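Side-chain contacts in putative hydrolase (Shewanella frigidimarina, PDB 3LHO), which probably works as an iron(II)-dependent dioxygenase of the 2-oxoadipate dioxygenase/decarboxylase family, with a nickel ion bound at the metal site in this crystal: residues W14-Y17 with I18-P22; A25-H28 with Q29-H33; F166-I170 with N171-E175; D117-I121 with A122-A126. All coordinates share one frame; numbering follows the deposited sequence. Where two conformers were deposited one is given.

Contact 1 of 4, residues W14-Y17 with I18-P22; sequences WQDY and IKMTP
Ile18 lays its CG2 methyl over one face of the Trp14 indole, and Thr21 sits over one face of the Tyr17 ring. Ile18 CG2 lies off centre toward the rim, 3.4 Å from Trp14 CE2, a CH-pi contact with the six-membered ring; Phe166 meets the same indole edge-to-face. A chi1 of 63° puts CG1 of Ile18 between its own backbone N and carbonyl carbon and CG2 anti to the carbonyl carbon, where it lies over the indole, while CD1 runs beside Gln15, 3.5 Å from OE1. Over the phenol, Thr21 CB stands 4.1 Å from the Tyr17 ring centroid and only 11° off its normal, with OG1 nearer the rim. These pairs lie along the last turn of helix 6-20, where regular bonding gives out. Ile18 N still makes a straight i to i+4 bond to Trp14 O (3.0 Å), but beyond it Tyr17 O receives only weak bonds from Met20 N and Thr21 N, reinforced by Thr21 OG1 at 2.9 Å. Threonine suits the spot because its hydroxyl supplies this carbonyl while its carbon skeleton rests on the ring. With a leucine here instead of Tyr17, Phe233 O would probably lose its hydroxyl partner and Thr21 the flat ring face it rests on. On another side of the helix, Asp16 OD2 forms a salt bridge with Arg162.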
loop_
_atom_site.group_PDB
_atom_site.type_symbol
_atom_site.label_atom_id
_atom_site.label_comp_id
_atom_site.label_asym_id
_atom_site.label_seq_id
_atom_site.Cartn_x
_atom_site.Cartn_y
_atom_site.Cartn_z
ATOM N N TRP A 14 -9.913 4.540 -1.371
ATOM C CA TRP A 14 -10.102 3.910 -2.681
ATOM C C TRP A 14 -10.365 4.928 -3.780
ATOM O O TRP A 14 -9.789 4.834 -4.859
ATOM C CB TRP A 14 -11.245 2.907 -2.589
ATOM C CG TRP A 14 -11.645 2.258 -3.903
ATOM C CD1 TRP A 14 -12.713 2.600 -4.693
ATOM C CD2 TRP A 14 -10.995 1.157 -4.552
ATOM N NE1 TRP A 14 -12.755 1.781 -5.811
ATOM C CE2 TRP A 14 -11.710 0.890 -5.751
ATOM C CE3 TRP A 14 -9.881 0.373 -4.245
ATOM C CZ2 TRP A 14 -11.356 -0.142 -6.627
ATOM C CZ3 TRP A 14 -9.528 -0.649 -5.120
ATOM C CH2 TRP A 14 -10.259 -0.897 -6.297
ATOM N N GLN A 15 -11.207 5.910 -3.517
ATOM C CA GLN A 15 -11.470 6.951 -4.552
ATOM C C GLN A 15 -10.179 7.665 -4.981
ATOM O O GLN A 15 -9.961 7.932 -6.169
ATOM C CB GLN A 15 -12.527 7.991 -4.121
ATOM C CG GLN A 15 -13.998 7.463 -4.192
ATOM C CD GLN A 15 -14.361 6.788 -5.554
ATOM O OE1 GLN A 15 -13.935 7.243 -6.627
ATOM N NE2 GLN A 15 -15.147 5.711 -5.499
ATOM N N ASP A 16 -9.321 7.935 -4.007
ATOM C CA ASP A 16 -8.032 8.538 -4.263
ATOM C C ASP A 16 -7.074 7.613 -4.998
ATOM O O ASP A 16 -6.419 8.037 -5.957
ATOM C CB ASP A 16 -7.402 9.064 -2.986
ATOM C CG ASP A 16 -6.045 9.609 -3.243
ATOM O OD1 ASP A 16 -5.937 10.692 -3.790
ATOM O OD2 ASP A 16 -5.044 8.907 -3.010
ATOM N N TYR A 17 -7.001 6.365 -4.539
ATOM C CA TYR A 17 -6.170 5.337 -5.142
ATOM C C TYR A 17 -6.443 5.044 -6.613
ATOM O O TYR A 17 -5.489 4.870 -7.392
ATOM C CB TYR A 17 -6.377 4.060 -4.330
ATOM C CG TYR A 17 -5.753 2.757 -4.850
ATOM C CD1 TYR A 17 -4.371 2.560 -4.808
ATOM C CD2 TYR A 17 -6.563 1.712 -5.264
ATOM C CE1 TYR A 17 -3.787 1.354 -5.218
ATOM C CE2 TYR A 17 -6.010 0.478 -5.678
ATOM C CZ TYR A 17 -4.631 0.308 -5.668
ATOM O OH TYR A 17 -4.110 -0.910 -6.031
ATOM N N ILE A 18 -7.724 4.957 -6.982
ATOM C CA ILE A 18 -8.089 4.644 -8.374
ATOM C C ILE A 18 -7.745 5.777 -9.345
ATOM O O ILE A 18 -7.581 5.532 -10.530
ATOM C CB ILE A 18 -9.591 4.189 -8.572
ATOM C CG1 ILE A 18 -10.587 5.289 -8.189
ATOM C CG2 ILE A 18 -9.883 2.876 -7.839
ATOM C CD1 ILE A 18 -12.074 4.916 -8.522
ATOM N N LYS A 19 -7.591 7.003 -8.847
ATOM C CA LYS A 19 -7.086 8.078 -9.657
ATOM C C LYS A 19 -5.680 7.795 -10.148
ATOM O O LYS A 19 -5.357 8.162 -11.261
ATOM C CB LYS A 19 -7.111 9.420 -8.918
ATOM C CG LYS A 19 -8.484 9.891 -8.528
ATOM C CD LYS A 19 -8.376 11.165 -7.675
ATOM C CE LYS A 19 -9.717 11.607 -7.163
ATOM N NZ LYS A 19 -9.526 12.782 -6.266
HETATM N N MSE A 20 -4.844 7.181 -9.307
HETATM C CA MSE A 20 -3.503 6.770 -9.673
HETATM C C MSE A 20 -3.543 5.444 -10.401
HETATM O O MSE A 20 -2.638 5.168 -11.176
HETATM C CB MSE A 20 -2.631 6.506 -8.433
HETATM C CG MSE A 20 -2.173 7.742 -7.740
HETATM SE SE MSE A 20 -1.068 7.248 -6.303
HETATM C CE MSE A 20 -2.387 6.484 -5.121
ATOM N N THR A 21 -4.573 4.640 -10.129
ATOM C CA THR A 21 -4.572 3.208 -10.477
ATOM C C THR A 21 -5.891 2.809 -11.200
ATOM O O THR A 21 -6.711 2.041 -10.663
ATOM C CB THR A 21 -4.387 2.353 -9.199
ATOM O OG1 THR A 21 -3.471 3.021 -8.319
ATOM C CG2 THR A 21 -3.845 0.962 -9.527
ATOM N N PRO A 22 -6.088 3.321 -12.426
ATOM C CA PRO A 22 -7.300 3.006 -13.183
ATOM C C PRO A 22 -7.529 1.519 -13.389
ATOM O O PRO A 22 -8.683 1.089 -13.424
ATOM C CB PRO A 22 -7.091 3.710 -14.534
ATOM C CG PRO A 22 -5.665 4.052 -14.599
ATOM C CD PRO A 22 -5.212 4.248 -13.179
HETATM O O HOH W 1 -7.908 12.109 -4.043
#

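Contact 2 of 4, residues A25-H28 with Q29-H33; sequences AKIH and QLLGH
Ile27 and Leu31 run side by side, pointing the same way, one turn apart on the buried side of helix 22-32. Ile27 CG2 reaches Leu31 CD1 at 3.7 Å, and Leu31 CG rests 3.5 Å from Ile27 O. Both branched chains keep a flank against Phe236 of strand 235-239, and Ile27 also meets Leu186 of helix 179-188, so aliphatic residues fit a strip pressed between helix and sheet. Were Leu31 cut back to an alanine, a gap is likely to open beside Ile27 CG2, and part of Phe236 would be left without its neighbour. His28 and Gln29 take a different role on a more open flank. With CG anti to the backbone N (chi1 -173°), the imidazole of His28 meets the Trp14 ring, the planes at about 50°. At its edge, in the ring plane, ND1 holds a water at 2.7 Å. Gln29 bends at chi2 (59°), and its OE1 takes a hydrogen bond from that water at 3.0 Å; glutamine suits the place because its amide oxygen can accept from the water. Beneath the side chains the backbone is regular alpha-helix, with Gln29 N, Leu30 N, Leu31 N and Gly32 N bonded to the carbonyls four residues earlier. Gly32 N bonds to His28 O at 3.0 Å and His33 N to Gln29 O, although His33 itself already has positive phi. The chemistry thus divides by flank: the side chains of Ile27 and Leu31 meet by van der Waals contact alone, whereas His28 ND1 and Gln29 OE1 are linked by one water that bonds to both.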
loop_
_atom_site.group_PDB
_atom_site.type_symbol
_atom_site.label_atom_id
_atom_site.label_comp_id
_atom_site.label_asym_id
_atom_site.label_seq_id
_atom_site.Cartn_x
_atom_site.Cartn_y
_atom_site.Cartn_z
ATOM N N ALA A 25 -9.711 0.177 -10.756
ATOM C CA ALA A 25 -11.151 0.444 -10.917
ATOM C C ALA A 25 -11.751 -0.594 -11.881
ATOM O O ALA A 25 -12.835 -1.165 -11.634
ATOM C CB ALA A 25 -11.429 1.900 -11.388
ATOM N N LYS A 26 -11.021 -0.899 -12.944
ATOM C CA LYS A 26 -11.542 -1.824 -13.966
ATOM C C LYS A 26 -11.614 -3.268 -13.447
ATOM O O LYS A 26 -12.615 -3.946 -13.650
ATOM C CB LYS A 26 -10.706 -1.760 -15.250
ATOM C CG LYS A 26 -10.766 -0.412 -15.946
ATOM C CD LYS A 26 -9.947 -0.445 -17.231
ATOM C CE LYS A 26 -9.912 0.890 -17.955
ATOM N NZ LYS A 26 -8.917 0.878 -19.077
ATOM N N ILE A 27 -10.551 -3.730 -12.800
ATOM C CA ILE A 27 -10.519 -5.095 -12.274
ATOM C C ILE A 27 -11.569 -5.264 -11.144
ATOM O O ILE A 27 -12.205 -6.302 -11.064
ATOM C CB ILE A 27 -9.099 -5.492 -11.851
ATOM C CG1 ILE A 27 -8.203 -5.520 -13.104
ATOM C CG2 ILE A 27 -9.100 -6.860 -11.096
ATOM C CD1 ILE A 27 -6.719 -5.590 -12.840
ATOM N N HIS A 28 -11.781 -4.233 -10.318
ATOM C CA HIS A 28 -12.835 -4.267 -9.293
ATOM C C HIS A 28 -14.198 -4.538 -9.950
ATOM O O HIS A 28 -14.924 -5.417 -9.520
ATOM C CB HIS A 28 -12.871 -2.954 -8.489
ATOM C CG HIS A 28 -13.811 -2.983 -7.318
ATOM N ND1 HIS A 28 -15.158 -2.685 -7.437
ATOM C CD2 HIS A 28 -13.600 -3.263 -6.004
ATOM C CE1 HIS A 28 -15.735 -2.792 -6.246
ATOM N NE2 HIS A 28 -14.811 -3.133 -5.358
ATOM N N GLN A 29 -14.530 -3.777 -10.990
ATOM C CA GLN A 29 -15.757 -3.996 -11.760
ATOM C C GLN A 29 -15.800 -5.411 -12.379
ATOM O O GLN A 29 -16.816 -6.109 -12.264
ATOM C CB GLN A 29 -15.925 -2.893 -12.828
ATOM C CG GLN A 29 -17.217 -2.942 -13.642
ATOM C CD GLN A 29 -18.479 -2.845 -12.791
ATOM O OE1 GLN A 29 -18.483 -2.223 -11.730
ATOM N NE2 GLN A 29 -19.554 -3.463 -13.260
ATOM N N LEU A 30 -14.707 -5.847 -12.999
ATOM C CA LEU A 30 -14.633 -7.194 -13.586
ATOM C C LEU A 30 -14.950 -8.337 -12.600
ATOM O O LEU A 30 -15.744 -9.231 -12.909
ATOM C CB LEU A 30 -13.251 -7.416 -14.190
ATOM C CG LEU A 30 -12.914 -8.769 -14.841
ATOM C CD1 LEU A 30 -13.601 -8.875 -16.202
ATOM C CD2 LEU A 30 -11.394 -8.961 -15.036
ATOM N N LEU A 31 -14.313 -8.317 -11.426
ATOM C CA LEU A 31 -14.431 -9.376 -10.449
ATOM C C LEU A 31 -15.723 -9.332 -9.622
ATOM O O LEU A 31 -16.251 -10.370 -9.210
ATOM C CB LEU A 31 -13.202 -9.342 -9.506
ATOM C CG LEU A 31 -11.852 -9.694 -10.135
ATOM C CD1 LEU A 31 -10.691 -9.582 -9.106
ATOM C CD2 LEU A 31 -11.904 -11.074 -10.728
ATOM N N GLY A 32 -16.232 -8.139 -9.371
ATOM C CA GLY A 32 -17.386 -7.964 -8.487
ATOM C C GLY A 32 -18.685 -7.654 -9.215
ATOM O O GLY A 32 -19.739 -7.658 -8.598
ATOM N N HIS A 33 -18.604 -7.355 -10.515
ATOM C CA HIS A 33 -19.769 -7.058 -11.343
ATOM C C HIS A 33 -20.580 -5.890 -10.761
ATOM O O HIS A 33 -21.799 -5.838 -10.907
ATOM C CB HIS A 33 -20.659 -8.307 -11.504
ATOM C CG HIS A 33 -19.898 -9.593 -11.674
ATOM N ND1 HIS A 33 -19.211 -9.911 -12.829
ATOM C CD2 HIS A 33 -19.734 -10.648 -10.839
ATOM C CE1 HIS A 33 -18.658 -11.105 -12.697
ATOM N NE2 HIS A 33 -18.953 -11.570 -11.497
HETATM O O HOH W 2 -16.613 -1.718 -9.484
#

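Contact 3 of 4, residues F166-I170 with N171-E175; sequences FTVSI and NDLPE
Ser169 and Asp172 join their side chains across a type I beta turn, Ile170 to Leu173, which takes the chain out of strand 165-169 into the loop before helix 179-188. Ser169 OG donates to Asp172 OD2 at 2.7 Å, and OD2 accepts on its anti lone pair, the one facing away from the other carboxylate oxygen. A chi1 of 172° sets OG anti to the backbone N, where it meets Asp172 OD2, and a water donates both to it (3.1 Å) and to Asn171 OD1. A small hydroxyl suits the buried end of the strand, since it can give one bond and take another at the mouth of the turn. The backbone closes with Leu173 N bonded to Ile170 O at 3.0 Å, the donor standing well above the carbonyl plane; Asp172 N to Ser169 O is weak. On the apolar side, the side chains of Val168 and Leu173 cross at about a right angle, with Val168 CG1 4.0 Å from Leu173 CD2. Asn171 ties the turn to the adjacent strand 235-239 by bonding through ND2 to Arg239 O. Strand 165-169 lies between strands 39-47 and 235-239, which with His165 supply the nickel ligands, and Thr167 OG1 bonds to Glu235 OE1 as a second-shell partner. Ile170 and Leu173 close the other flank, packing on Ile179 and Val182 of helix 179-188.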
loop_
_atom_site.group_PDB
_atom_site.type_symbol
_atom_site.label_atom_id
_atom_site.label_comp_id
_atom_site.label_asym_id
_atom_site.label_seq_id
_atom_site.Cartn_x
_atom_site.Cartn_y
_atom_site.Cartn_z
ATOM N N PHE A 166 -4.237 -1.607 -2.776
ATOM C CA PHE A 166 -5.255 -2.502 -2.232
ATOM C C PHE A 166 -4.988 -3.912 -2.720
ATOM O O PHE A 166 -4.494 -4.090 -3.840
ATOM C CB PHE A 166 -6.607 -2.099 -2.731
ATOM C CG PHE A 166 -7.165 -0.950 -2.004
ATOM C CD1 PHE A 166 -6.598 0.308 -2.145
ATOM C CD2 PHE A 166 -8.286 -1.111 -1.183
ATOM C CE1 PHE A 166 -7.141 1.403 -1.469
ATOM C CE2 PHE A 166 -8.849 0.005 -0.543
ATOM C CZ PHE A 166 -8.235 1.225 -0.642
ATOM N N THR A 167 -5.349 -4.891 -1.889
ATOM C CA THR A 167 -5.220 -6.295 -2.211
ATOM C C THR A 167 -6.531 -7.052 -2.035
ATOM O O THR A 167 -7.085 -7.081 -0.928
ATOM C CB THR A 167 -4.155 -6.959 -1.338
ATOM O OG1 THR A 167 -2.906 -6.276 -1.517
ATOM C CG2 THR A 167 -4.021 -8.455 -1.747
ATOM N N VAL A 168 -7.018 -7.643 -3.129
ATOM C CA VAL A 168 -8.209 -8.469 -3.142
ATOM C C VAL A 168 -8.023 -9.767 -2.408
ATOM O O VAL A 168 -6.979 -10.410 -2.541
ATOM C CB VAL A 168 -8.666 -8.734 -4.595
ATOM C CG1 VAL A 168 -9.872 -9.667 -4.628
ATOM C CG2 VAL A 168 -8.996 -7.365 -5.274
ATOM N N SER A 169 -9.020 -10.146 -1.603
ATOM C CA SER A 169 -8.996 -11.399 -0.924
ATOM C C SER A 169 -9.564 -12.444 -1.874
ATOM O O SER A 169 -10.789 -12.455 -2.143
ATOM C CB SER A 169 -9.869 -11.366 0.340
ATOM O OG SER A 169 -9.979 -12.673 0.878
ATOM N N ILE A 170 -8.676 -13.323 -2.341
ATOM C CA ILE A 170 -9.070 -14.435 -3.206
ATOM C C ILE A 170 -9.952 -15.396 -2.390
ATOM O O ILE A 170 -10.961 -15.879 -2.897
ATOM C CB ILE A 170 -7.841 -15.171 -3.811
ATOM C CG1 ILE A 170 -7.093 -14.233 -4.785
ATOM C CG2 ILE A 170 -8.277 -16.451 -4.541
ATOM C CD1 ILE A 170 -5.732 -14.765 -5.223
ATOM N N ASN A 171 -9.574 -15.636 -1.134
ATOM C CA ASN A 171 -10.379 -16.443 -0.206
ATOM C C ASN A 171 -11.855 -16.087 -0.313
ATOM O O ASN A 171 -12.703 -16.958 -0.417
ATOM C CB ASN A 171 -9.939 -16.275 1.248
ATOM C CG ASN A 171 -8.461 -16.659 1.484
ATOM O OD1 ASN A 171 -7.534 -16.099 0.860
ATOM N ND2 ASN A 171 -8.241 -17.580 2.409
ATOM N N ASP A 172 -12.151 -14.790 -0.310
ATOM C CA ASP A 172 -13.529 -14.301 -0.273
ATOM C C ASP A 172 -14.239 -14.167 -1.617
ATOM O O ASP A 172 -15.453 -13.940 -1.632
ATOM C CB ASP A 172 -13.575 -12.978 0.441
ATOM C CG ASP A 172 -13.312 -13.109 1.969
ATOM O OD1 ASP A 172 -14.278 -13.305 2.733
ATOM O OD2 ASP A 172 -12.157 -12.931 2.406
ATOM N N LEU A 173 -13.531 -14.320 -2.733
ATOM C CA LEU A 173 -14.200 -14.208 -4.053
ATOM C C LEU A 173 -15.097 -15.441 -4.269
ATOM O O LEU A 173 -14.614 -16.567 -4.266
ATOM C CB LEU A 173 -13.193 -14.125 -5.194
ATOM C CG LEU A 173 -12.338 -12.870 -5.366
ATOM C CD1 LEU A 173 -11.297 -13.139 -6.446
ATOM C CD2 LEU A 173 -13.195 -11.629 -5.702
ATOM N N PRO A 174 -16.412 -15.238 -4.426
ATOM C CA PRO A 174 -17.265 -16.420 -4.576
ATOM C C PRO A 174 -17.064 -17.267 -5.833
ATOM O O PRO A 174 -17.364 -18.453 -5.804
ATOM C CB PRO A 174 -18.688 -15.848 -4.538
ATOM C CG PRO A 174 -18.574 -14.400 -4.714
ATOM C CD PRO A 174 -17.200 -14.004 -4.237
ATOM N N GLU A 175 -16.560 -16.677 -6.916
ATOM C CA GLU A 175 -16.458 -17.395 -8.189
ATOM C C GLU A 175 -15.098 -18.015 -8.471
ATOM O O GLU A 175 -14.912 -18.630 -9.519
ATOM C CB GLU A 175 -16.788 -16.459 -9.342
ATOM C CG GLU A 175 -18.200 -15.958 -9.355
ATOM C CD GLU A 175 -18.355 -14.707 -10.206
ATOM O OE1 GLU A 175 -17.500 -14.459 -11.087
ATOM O OE2 GLU A 175 -19.329 -13.957 -9.981
HETATM O O HOH W 3 -7.151 -13.233 2.086
#

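Contact 4 of 4, residues D117-I121 with A122-A126; sequences DQVDI and AATTA
Asp120 and Ala122 form an Asx turn: the aspartate carboxylate accepts the backbone N-H two residues on and starts a short helical stretch, without regular helix bonds, in the loop between helices 106-116 and 140-149. The side chain of Asp120 can be followed outward. CB lies 4.4 Å from Ala123 CB, a loose approach. Because CG is anti to the backbone N (chi1 -177°), the chain folds forward beside the carbonyl and CG comes near Ala122 N. OD1 then accepts Ala122 N at 3.0 Å, met from above the carboxylate plane instead of within it, while OD2 only passes the Ala122 methyl at 3.8 Å. Aspartate fits because its short chain carries an acceptor just far enough to reach this N-H, and a negative charge beside the first N-H groups of a helical turn is likely to be favourable. Alanine readily takes helical phi/psi, and here Ala123 N bonds to Asp120 O at 2.8 Å, and its methyl tucks against the same carbonyl. Val119, buried under His135 and Trp136, crosses Thr124 at about a right angle, CG1 to CG2 4.1 Å, and Lys51 NZ holds Val119 O. Thr124 has two uses for its branches: CG2 faces the valine, and OG1 turns back to the backbone. Ile121 O is thus gripped by two donors of one residue, Thr124 N from 57° above the carbonyl plane and Thr124 OG1 within that plane at 2.6 Å.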
loop_
_atom_site.group_PDB
_atom_site.type_symbol
_atom_site.label_atom_id
_atom_site.label_comp_id
_atom_site.label_asym_id
_atom_site.label_seq_id
_atom_site.Cartn_x
_atom_site.Cartn_y
_atom_site.Cartn_z
ATOM N N ASP A 117 9.682 18.428 6.647
ATOM C CA ASP A 117 9.623 19.725 7.298
ATOM C C ASP A 117 8.511 20.505 6.683
ATOM O O ASP A 117 7.961 21.389 7.320
ATOM C CB ASP A 117 10.914 20.532 7.128
ATOM C CG ASP A 117 12.015 20.069 8.023
ATOM O OD1 ASP A 117 11.767 19.228 8.904
ATOM O OD2 ASP A 117 13.156 20.519 7.791
ATOM N N GLN A 118 8.147 20.216 5.448
ATOM C CA GLN A 118 7.059 21.009 4.825
ATOM C C GLN A 118 5.639 20.569 5.183
ATOM O O GLN A 118 4.656 21.294 4.882
ATOM C CB GLN A 118 7.224 21.032 3.312
ATOM C CG GLN A 118 8.496 21.731 2.844
ATOM C CD GLN A 118 8.795 21.469 1.369
ATOM O OE1 GLN A 118 8.058 21.914 0.489
ATOM N NE2 GLN A 118 9.896 20.756 1.091
ATOM N N VAL A 119 5.517 19.395 5.796
ATOM C CA VAL A 119 4.230 18.885 6.272
ATOM C C VAL A 119 3.758 19.691 7.502
ATOM O O VAL A 119 4.434 19.739 8.528
ATOM C CB VAL A 119 4.312 17.404 6.664
ATOM C CG1 VAL A 119 2.948 16.917 7.239
ATOM C CG2 VAL A 119 4.766 16.529 5.469
ATOM N N ASP A 120 2.613 20.347 7.370
ATOM C CA ASP A 120 1.937 20.928 8.518
ATOM C C ASP A 120 1.482 19.877 9.514
ATOM O O ASP A 120 0.690 18.974 9.183
ATOM C CB ASP A 120 0.720 21.727 8.034
ATOM C CG ASP A 120 -0.012 22.434 9.168
ATOM O OD1 ASP A 120 0.413 22.347 10.342
ATOM O OD2 ASP A 120 -1.024 23.085 8.864
ATOM N N ILE A 121 1.968 19.984 10.747
ATOM C CA ILE A 121 1.660 18.966 11.774
ATOM C C ILE A 121 0.143 18.839 11.937
ATOM O O ILE A 121 -0.385 17.765 12.176
ATOM C CB ILE A 121 2.339 19.250 13.134
ATOM C CG1 ILE A 121 2.164 18.038 14.068
ATOM C CG2 ILE A 121 1.797 20.614 13.783
ATOM C CD1 ILE A 121 3.035 18.044 15.282
ATOM N N ALA A 122 -0.571 19.950 11.762
ATOM C CA ALA A 122 -2.010 19.911 11.892
ATOM C C ALA A 122 -2.704 19.028 10.851
ATOM O O ALA A 122 -3.774 18.513 11.112
ATOM C CB ALA A 122 -2.557 21.305 11.870
ATOM N N ALA A 123 -2.083 18.851 9.691
ATOM C CA ALA A 123 -2.639 18.048 8.631
ATOM C C ALA A 123 -2.687 16.579 9.042
ATOM O O ALA A 123 -3.523 15.822 8.535
ATOM C CB ALA A 123 -1.780 18.209 7.293
ATOM N N THR A 124 -1.812 16.192 9.981
ATOM C CA THR A 124 -1.622 14.783 10.291
ATOM C C THR A 124 -2.767 14.218 11.120
ATOM O O THR A 124 -2.888 12.991 11.236
ATOM C CB THR A 124 -0.303 14.498 11.016
ATOM O OG1 THR A 124 -0.317 15.142 12.284
ATOM C CG2 THR A 124 0.913 14.974 10.205
ATOM N N THR A 125 -3.606 15.101 11.674
ATOM C CA THR A 125 -4.783 14.661 12.412
ATOM C C THR A 125 -6.116 14.924 11.674
ATOM O O THR A 125 -7.195 14.641 12.212
ATOM C CB THR A 125 -4.832 15.274 13.830
ATOM O OG1 THR A 125 -5.912 14.655 14.543
ATOM C CG2 THR A 125 -4.969 16.889 13.820
ATOM N N ALA A 126 -6.048 15.411 10.434
ATOM C CA ALA A 126 -7.257 15.666 9.641
ATOM C C ALA A 126 -7.681 14.345 9.031
ATOM O O ALA A 126 -6.849 13.441 8.843
ATOM C CB ALA A 126 -6.991 16.700 8.517
#

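Contact 3 is the most buried, where the central sheet runs out into a turn, and contacts 1 and 2 are partly buried on two successive helices that pack on each other, Trp14 CZ2 against His28 CB. Contact 1 relies on aromatic faces, contact 2 on an aliphatic pair and a water, contact 3 on a hydroxyl–carboxylate bond. The first three adjoin: the Tyr17 hydroxyl reaches the start of strand 165-169, and His33 NE2 and Glu175 OE2 probably share a hydrogen bond between contacts 2 and 3. Contact 4 stands apart on the largely exposed 117-126 loop, touching none of the others, and depends on side-chain-to-backbone bonds; contact 1 has a similar hydroxyl-to-carbonyl bond.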